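Local coordinates for protein Pgp2 (Campylobacter jejuni subsp. jejuni, PDB 6XJ6) that helps set the helical cell shape of its bacterium, binding peptidoglycan through a pocket on its NTF2 domain and probably trimming it as an LD-carboxypeptidase, at residues 102-107 with 270-275; 239-242 with 248-251. One frame throughout, in Å; residues are numbered along the deposited sequence.

Contact 1: 102-107 with 270-275; sequences PNLLDK and ILYVKI
Tyr272 reaches from strand 263-275 to the start of helix 104-108 and carries most of the contact with its ring, its CB and its OH. Apolar packing comes first. Leu105 lays its CB over one ring face, 4.2 Å from the ring centroid of Tyr272 and 23° off the normal, a CH-pi contact displaced toward the CG end of the ring. Leu104 meets the ring obliquely, its CB 3.9 Å from Tyr272 CE1. Both leucines present a methylene rather than a branch tip, for with CG anti to the backbone N the branched ends lead away from the ring, leaving CB nearest; Leu105 goes on to touch Met249 and Ala285. The amide of Asn103 also lies oblique to the ring, the two planes 34° apart, with ND2 3.8 Å from Tyr272 CE2.

The helix end itself is a capping box. Asn103, the N-cap, accepts through OD1 from Asp106 N at 2.9 Å, a nearly straight bond of 172°, while Asp106 OD2 accepts a hydrogen bond from Asn103 N at 3.0 Å. Short polar side chains suit both places: Asn103 reaches forward to the N-H of Asp106 in the first turn, and Asp106 turns back to the N-H of the N-cap residue.

Polar linkage runs through the phenol OH: a water lies 2.7 Å from Tyr272 OH and accepts from Leu104 N at 3.0 Å.

Contact 2: 239-242 with 248-251; sequences SPYP and TMYR
Tyr241 lies side by side with Met249, the two side chains pointing the same way and their CB atoms 3.7 Å apart. A bend at chi3 (61°) brings Met249 CE to 3.8 Å from Tyr241 CD1, and the sulfur completes an oblique Met-aromatic contact, where a flexible thioether can follow the ring. The phenol end of Tyr241 runs on to Asn103.

Tyr250 approaches the other strand with its ring, CD2 lying 3.3 Å from Ser239 O, and CE2 packs on Pro240 CB. Proline suits this position because, in a non-hydrogen-bonded pair with Tyr250, no N-H of Pro240 is needed for bonding to strand 249-260. Tyr250 OH is hydrogen-bonded to Gln172 OE1.

Ser239 and Arg251 form the adjoining hydrogen-bonded pair: Ser239 N gives to Arg251 O, and Arg251 N to Ser239 O, both at 2.8 Å in the carbonyl plane. A water 2.9 Å from Ser239 OG accepts from Arg251 NE at the guanidinium edge, while Ser239 OG is also hydrogen-bonded to Tyr23 OH. Beyond the proline, Tyr241 N reaches Met249 O at 2.9 Å, but from 47° above the carbonyl plane. This is an antiparallel beta hairpin, part of the curved sheet of an NTF2-like domain.

The chain begins with helix 6-13 and strand 22-23, which pairs with strand 232-240, and then enters the L,D-transpeptidase region, which supplies residues 102-107 and helix 104-108. It continues through helices 170-188, 192-196 and 212-223 into strand 232-240. Contact 2 closes a short hairpin loop between 239-242 and 248-251, nested inside the far larger loop that contact 1 closes when the chain returns at 270-275. Strands 249-260 and 263-275 are sheet neighbours, and Val273 N probably hydrogen-bonds to Tyr250 O, so both contacts, with centres about 9 Å apart, reach the same antiparallel sheet. Contact 2 works within the NTF2-like sheet; contact 1 joins that sheet to the catalytic region, and the Asn103-Tyr241 hydrogen bond bridges both.

Contact 1: 102-107 with 270-275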
ATOM      1  N   PRO A 102       5.543   3.164  -9.717  1.00 14.94           N
ATOM      2  CA  PRO A 102       4.305   2.385  -9.666  1.00 14.24           C
ATOM      3  C   PRO A 102       4.450   1.161  -8.780  1.00 13.97           C
ATOM      4  O   PRO A 102       5.480   0.482  -8.810  1.00 16.00           O
ATOM      5  CB  PRO A 102       4.105   1.959 -11.127  1.00 16.49           C
ATOM      6  CG  PRO A 102       5.482   1.831 -11.650  1.00 18.71           C
ATOM      7  CD  PRO A 102       6.301   2.892 -10.953  1.00 17.31           C
ATOM      8  N   ASN A 103       3.422   0.889  -7.983  1.00 13.94           N
ATOM      9  CA  ASN A 103       3.415  -0.319  -7.178  1.00 15.53           C
ATOM     10  C   ASN A 103       2.941  -1.497  -8.030  1.00 14.94           C
ATOM     11  O   ASN A 103       2.675  -1.370  -9.230  1.00 15.97           O
ATOM     12  CB  ASN A 103       2.613  -0.107  -5.891  1.00 15.80           C
ATOM     13  CG  ASN A 103       1.123   0.073  -6.134  1.00 14.50           C
ATOM     14  OD1 ASN A 103       0.553  -0.491  -7.063  1.00 15.25           O
ATOM     15  ND2 ASN A 103       0.477   0.844  -5.268  1.00 16.26           N
ATOM     16  N   LEU A 104       2.862  -2.670  -7.410  1.00 15.43           N
ATOM     17  CA  LEU A 104       2.526  -3.874  -8.167  1.00 15.70           C
ATOM     18  C   LEU A 104       1.154  -3.757  -8.820  1.00 16.76           C
ATOM     19  O   LEU A 104       0.966  -4.176  -9.966  1.00 18.08           O
ATOM     20  CB  LEU A 104       2.579  -5.095  -7.254  1.00 17.75           C
ATOM     21  CG  LEU A 104       2.189  -6.415  -7.915  1.00 20.88           C
ATOM     22  CD1 LEU A 104       3.179  -6.803  -8.994  1.00 26.13           C
ATOM     23  CD2 LEU A 104       2.077  -7.494  -6.851  1.00 24.50           C
ATOM     24  N   LEU A 105       0.170  -3.216  -8.101  1.00 14.79           N
ATOM     25  CA  LEU A 105      -1.161  -3.070  -8.682  1.00 14.13           C
ATOM     26  C   LEU A 105      -1.125  -2.135  -9.883  1.00 14.45           C
ATOM     27  O   LEU A 105      -1.678  -2.445 -10.943  1.00 16.50           O
ATOM     28  CB  LEU A 105      -2.140  -2.566  -7.620  1.00 14.98           C
ATOM     29  CG  LEU A 105      -3.585  -2.385  -8.089  1.00 17.21           C
ATOM     30  CD1 LEU A 105      -4.225  -3.714  -8.456  1.00 18.30           C
ATOM     31  CD2 LEU A 105      -4.385  -1.679  -7.012  1.00 19.14           C
ATOM     32  N   ASP A 106      -0.472  -0.985  -9.733  1.00 14.87           N
ATOM     33  CA  ASP A 106      -0.255  -0.090 -10.864  1.00 15.88           C
ATOM     34  C   ASP A 106       0.337  -0.846 -12.043  1.00 17.01           C
ATOM     35  O   ASP A 106      -0.119  -0.705 -13.184  1.00 17.78           O
ATOM     36  CB  ASP A 106       0.705   1.028 -10.458  1.00 15.84           C
ATOM     37  CG  ASP A 106       0.142   1.940  -9.375  1.00 14.82           C
ATOM     38  OD1 ASP A 106      -1.078   2.192  -9.362  1.00 17.68           O
ATOM     39  OD2 ASP A 106       0.945   2.430  -8.555  1.00 14.67           O
ATOM     40  N   LYS A 107       1.375  -1.645 -11.788  1.00 18.02           N
ATOM     41  CA  LYS A 107       2.081  -2.305 -12.884  1.00 19.64           C
ATOM     42  C   LYS A 107       1.191  -3.319 -13.590  1.00 19.30           C
ATOM     43  O   LYS A 107       1.166  -3.372 -14.823  1.00 21.80           O
ATOM     44  CB  LYS A 107       3.355  -2.978 -12.376  1.00 21.79           C
ATOM     45  CG  LYS A 107       4.460  -2.014 -11.974  1.00 23.64           C
ATOM     46  CD  LYS A 107       5.644  -2.784 -11.426  1.00 26.95           C
ATOM     47  CE  LYS A 107       6.820  -1.889 -11.117  1.00 29.59           C
ATOM     48  NZ  LYS A 107       7.966  -2.702 -10.638  1.00 32.58           N
ATOM     49  N   ILE A 270       2.963  -9.266  -0.772  1.00 18.76           N
ATOM     50  CA  ILE A 270       2.027  -8.147  -0.786  1.00 18.47           C
ATOM     51  C   ILE A 270       0.788  -8.574  -1.553  1.00 17.31           C
ATOM     52  O   ILE A 270       0.893  -9.151  -2.640  1.00 19.89           O
ATOM     53  CB  ILE A 270       2.603  -6.867  -1.423  1.00 21.41           C
ATOM     54  CG1 ILE A 270       4.000  -6.552  -0.879  1.00 25.34           C
ATOM     55  CG2 ILE A 270       1.647  -5.709  -1.171  1.00 20.54           C
ATOM     56  CD1 ILE A 270       4.670  -5.360  -1.553  1.00 32.39           C
ATOM     57  N   LEU A 271      -0.380  -8.306  -0.979  1.00 16.32           N
ATOM     58  CA  LEU A 271      -1.655  -8.456  -1.661  1.00 16.00           C
ATOM     59  C   LEU A 271      -2.312  -7.089  -1.763  1.00 14.64           C
ATOM     60  O   LEU A 271      -2.346  -6.334  -0.786  1.00 16.55           O
ATOM     61  CB  LEU A 271      -2.590  -9.396  -0.894  1.00 16.69           C
ATOM     62  CG  LEU A 271      -2.090 -10.810  -0.595  1.00 17.81           C
ATOM     63  CD1 LEU A 271      -3.110 -11.562   0.240  1.00 20.10           C
ATOM     64  CD2 LEU A 271      -1.799 -11.569  -1.874  1.00 20.10           C
ATOM     65  N   TYR A 272      -2.826  -6.775  -2.942  1.00 14.51           N
ATOM     66  CA  TYR A 272      -3.718  -5.642  -3.145  1.00 14.44           C
ATOM     67  C   TYR A 272      -5.103  -6.232  -3.340  1.00 15.00           C
ATOM     68  O   TYR A 272      -5.299  -7.063  -4.226  1.00 15.04           O
ATOM     69  CB  TYR A 272      -3.274  -4.814  -4.358  1.00 15.11           C
ATOM     70  CG  TYR A 272      -1.922  -4.166  -4.130  1.00 14.56           C
ATOM     71  CD1 TYR A 272      -0.751  -4.872  -4.360  1.00 14.22           C
ATOM     72  CD2 TYR A 272      -1.820  -2.880  -3.623  1.00 15.00           C
ATOM     73  CE1 TYR A 272       0.482  -4.313  -4.113  1.00 15.12           C
ATOM     74  CE2 TYR A 272      -0.579  -2.302  -3.377  1.00 15.13           C
ATOM     75  CZ  TYR A 272       0.563  -3.027  -3.621  1.00 15.32           C
ATOM     76  OH  TYR A 272       1.793  -2.475  -3.363  1.00 16.30           O
ATOM     77  N   VAL A 273      -6.050  -5.845  -2.484  1.00 14.48           N
ATOM     78  CA  VAL A 273      -7.340  -6.515  -2.421  1.00 15.48           C
ATOM     79  C   VAL A 273      -8.472  -5.499  -2.403  1.00 15.69           C
ATOM     80  O   VAL A 273      -8.295  -4.333  -2.056  1.00 16.52           O
ATOM     81  CB  VAL A 273      -7.450  -7.447  -1.185  1.00 16.50           C
ATOM     82  CG1 VAL A 273      -6.246  -8.377  -1.089  1.00 16.28           C
ATOM     83  CG2 VAL A 273      -7.607  -6.642   0.112  1.00 16.79           C
ATOM     84  N   LYS A 274      -9.653  -5.968  -2.782  1.00 17.47           N
ATOM     85  CA  LYS A 274     -10.892  -5.270  -2.496  1.00 17.64           C
ATOM     86  C   LYS A 274     -11.761  -6.163  -1.622  1.00 17.30           C
ATOM     87  O   LYS A 274     -11.524  -7.368  -1.501  1.00 19.29           O
ATOM     88  CB  LYS A 274     -11.645  -4.903  -3.780  1.00 18.80           C
ATOM     89  CG  LYS A 274     -12.120  -6.096  -4.580  1.00 19.22           C
ATOM     90  CD  LYS A 274     -12.839  -5.672  -5.843  1.00 24.18           C
ATOM     91  CE  LYS A 274     -13.170  -6.878  -6.687  1.00 32.67           C
ATOM     92  NZ  LYS A 274     -13.764  -6.508  -8.001  1.00 39.10           N
ATOM     93  N   ILE A 275     -12.762  -5.556  -0.998  1.00 18.46           N
ATOM     94  CA  ILE A 275     -13.804  -6.289  -0.289  1.00 18.86           C
ATOM     95  C   ILE A 275     -15.032  -6.292  -1.184  1.00 20.52           C
ATOM     96  O   ILE A 275     -15.549  -5.226  -1.541  1.00 23.07           O
ATOM     97  CB  ILE A 275     -14.116  -5.656   1.074  1.00 20.49           C
ATOM     98  CG1 ILE A 275     -12.883  -5.693   1.975  1.00 20.89           C
ATOM     99  CG2 ILE A 275     -15.252  -6.398   1.727  1.00 21.60           C
ATOM    100  CD1 ILE A 275     -13.059  -4.941   3.274  1.00 25.07           C
TER
HETATM  101  O   HOH W   1       3.977  -3.239  -4.672  1.00 18.31           O

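Contact 2: 239-242 with 248-251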
ATOM      1  N   SER A 239      -3.462  -1.890   5.295  1.00 15.11           N
ATOM      2  CA  SER A 239      -3.630  -0.464   5.115  1.00 14.73           C
ATOM      3  C   SER A 239      -4.775  -0.146   4.164  1.00 15.51           C
ATOM      4  O   SER A 239      -4.950  -0.828   3.149  1.00 16.07           O
ATOM      5  CB  SER A 239      -2.347   0.117   4.515  1.00 16.43           C
ATOM      6  OG  SER A 239      -1.215  -0.230   5.294  1.00 16.53           O
ATOM      7  N   PRO A 240      -5.530   0.916   4.432  1.00 16.18           N
ATOM      8  CA  PRO A 240      -6.561   1.338   3.483  1.00 18.15           C
ATOM      9  C   PRO A 240      -5.914   1.884   2.220  1.00 19.68           C
ATOM     10  O   PRO A 240      -4.844   2.490   2.267  1.00 19.57           O
ATOM     11  CB  PRO A 240      -7.305   2.442   4.249  1.00 18.90           C
ATOM     12  CG  PRO A 240      -6.282   3.014   5.147  1.00 17.66           C
ATOM     13  CD  PRO A 240      -5.422   1.850   5.571  1.00 15.87           C
ATOM     14  N   TYR A 241      -6.582   1.655   1.093  1.00 14.72           N
ATOM     15  CA  TYR A 241      -6.012   1.931  -0.226  1.00 13.92           C
ATOM     16  C   TYR A 241      -6.906   2.908  -0.981  1.00 15.55           C
ATOM     17  O   TYR A 241      -7.926   2.495  -1.562  1.00 16.62           O
ATOM     18  CB  TYR A 241      -5.834   0.635  -1.026  1.00 15.78           C
ATOM     19  CG  TYR A 241      -4.912   0.813  -2.216  1.00 14.90           C
ATOM     20  CD1 TYR A 241      -5.382   1.340  -3.410  1.00 17.15           C
ATOM     21  CD2 TYR A 241      -3.559   0.497  -2.131  1.00 14.32           C
ATOM     22  CE1 TYR A 241      -4.551   1.516  -4.485  1.00 18.75           C
ATOM     23  CE2 TYR A 241      -2.720   0.680  -3.199  1.00 15.03           C
ATOM     24  CZ  TYR A 241      -3.213   1.196  -4.375  1.00 14.84           C
ATOM     25  OH  TYR A 241      -2.395   1.390  -5.468  1.00 18.03           O
ATOM     26  N   PRO A 242      -6.584   4.201  -0.990  1.00 16.00           N
ATOM     27  CA  PRO A 242      -7.428   5.163  -1.714  1.00 16.13           C
ATOM     28  C   PRO A 242      -7.480   4.837  -3.192  1.00 15.95           C
ATOM     29  O   PRO A 242      -6.481   4.439  -3.791  1.00 16.53           O
ATOM     30  CB  PRO A 242      -6.732   6.505  -1.469  1.00 17.12           C
ATOM     31  CG  PRO A 242      -5.937   6.305  -0.206  1.00 17.07           C
ATOM     32  CD  PRO A 242      -5.493   4.876  -0.257  1.00 16.37           C
ATOM     33  N   THR A 248     -13.759  -0.570  -1.984  1.00 19.09           N
ATOM     34  CA  THR A 248     -13.145  -0.671  -0.665  1.00 19.25           C
ATOM     35  C   THR A 248     -11.914  -1.539  -0.843  1.00 16.39           C
ATOM     36  O   THR A 248     -12.020  -2.752  -1.010  1.00 19.17           O
ATOM     37  CB  THR A 248     -14.114  -1.284   0.335  1.00 23.89           C
ATOM     38  OG1 THR A 248     -15.327  -0.528   0.335  1.00 25.53           O
ATOM     39  CG2 THR A 248     -13.499  -1.272   1.736  1.00 26.05           C
ATOM     40  N   MET A 249     -10.752  -0.904  -0.847  1.00 15.20           N
ATOM     41  CA  MET A 249      -9.502  -1.571  -1.170  1.00 17.06           C
ATOM     42  C   MET A 249      -8.537  -1.457  -0.005  1.00 16.06           C
ATOM     43  O   MET A 249      -8.564  -0.489   0.765  1.00 15.43           O
ATOM     44  CB  MET A 249      -8.867  -0.969  -2.418  1.00 17.44           C
ATOM     45  CG  MET A 249      -9.684  -1.228  -3.651  1.00 17.65           C
ATOM     46  SD  MET A 249      -8.988  -0.478  -5.127  1.00 20.71           S
ATOM     47  CE  MET A 249      -7.419  -1.296  -5.205  1.00 25.07           C
ATOM     48  N   TYR A 250      -7.697  -2.482   0.128  1.00 16.47           N
ATOM     49  CA  TYR A 250      -6.666  -2.507   1.148  1.00 14.35           C
ATOM     50  C   TYR A 250      -5.406  -3.114   0.561  1.00 14.49           C
ATOM     51  O   TYR A 250      -5.456  -3.903  -0.390  1.00 14.90           O
ATOM     52  CB  TYR A 250      -7.074  -3.363   2.350  1.00 15.97           C
ATOM     53  CG  TYR A 250      -8.065  -2.717   3.288  1.00 14.69           C
ATOM     54  CD1 TYR A 250      -9.415  -2.690   2.995  1.00 16.37           C
ATOM     55  CD2 TYR A 250      -7.648  -2.152   4.480  1.00 16.11           C
ATOM     56  CE1 TYR A 250     -10.332  -2.099   3.884  1.00 16.04           C
ATOM     57  CE2 TYR A 250      -8.542  -1.563   5.349  1.00 17.01           C
ATOM     58  CZ  TYR A 250      -9.877  -1.540   5.046  1.00 17.04           C
ATOM     59  OH  TYR A 250     -10.766  -0.962   5.936  1.00 19.03           O
ATOM     60  N   ARG A 251      -4.275  -2.736   1.154  1.00 14.95           N
ATOM     61  CA  ARG A 251      -2.995  -3.382   0.909  1.00 14.04           C
ATOM     62  C   ARG A 251      -2.666  -4.231   2.128  1.00 14.51           C
ATOM     63  O   ARG A 251      -2.810  -3.768   3.260  1.00 16.15           O
ATOM     64  CB  ARG A 251      -1.896  -2.349   0.685  1.00 14.91           C
ATOM     65  CG  ARG A 251      -0.619  -2.966   0.206  1.00 17.42           C
ATOM     66  CD  ARG A 251       0.503  -1.966   0.179  1.00 24.67           C
ATOM     67  NE  ARG A 251       1.230  -2.055   1.426  1.00 30.54           N
ATOM     68  CZ  ARG A 251       2.540  -1.905   1.561  1.00 30.61           C
ATOM     69  NH1 ARG A 251       3.310  -1.622   0.520  1.00 32.80           N
ATOM     70  NH2 ARG A 251       3.078  -2.030   2.762  1.00 32.27           N
TER
HETATM   71  O   HOH W   2       0.105  -2.418   4.019  1.00 18.61           O
HETATM   72  O   HOH W   3     -10.386   2.072  -0.239  1.00 18.72           O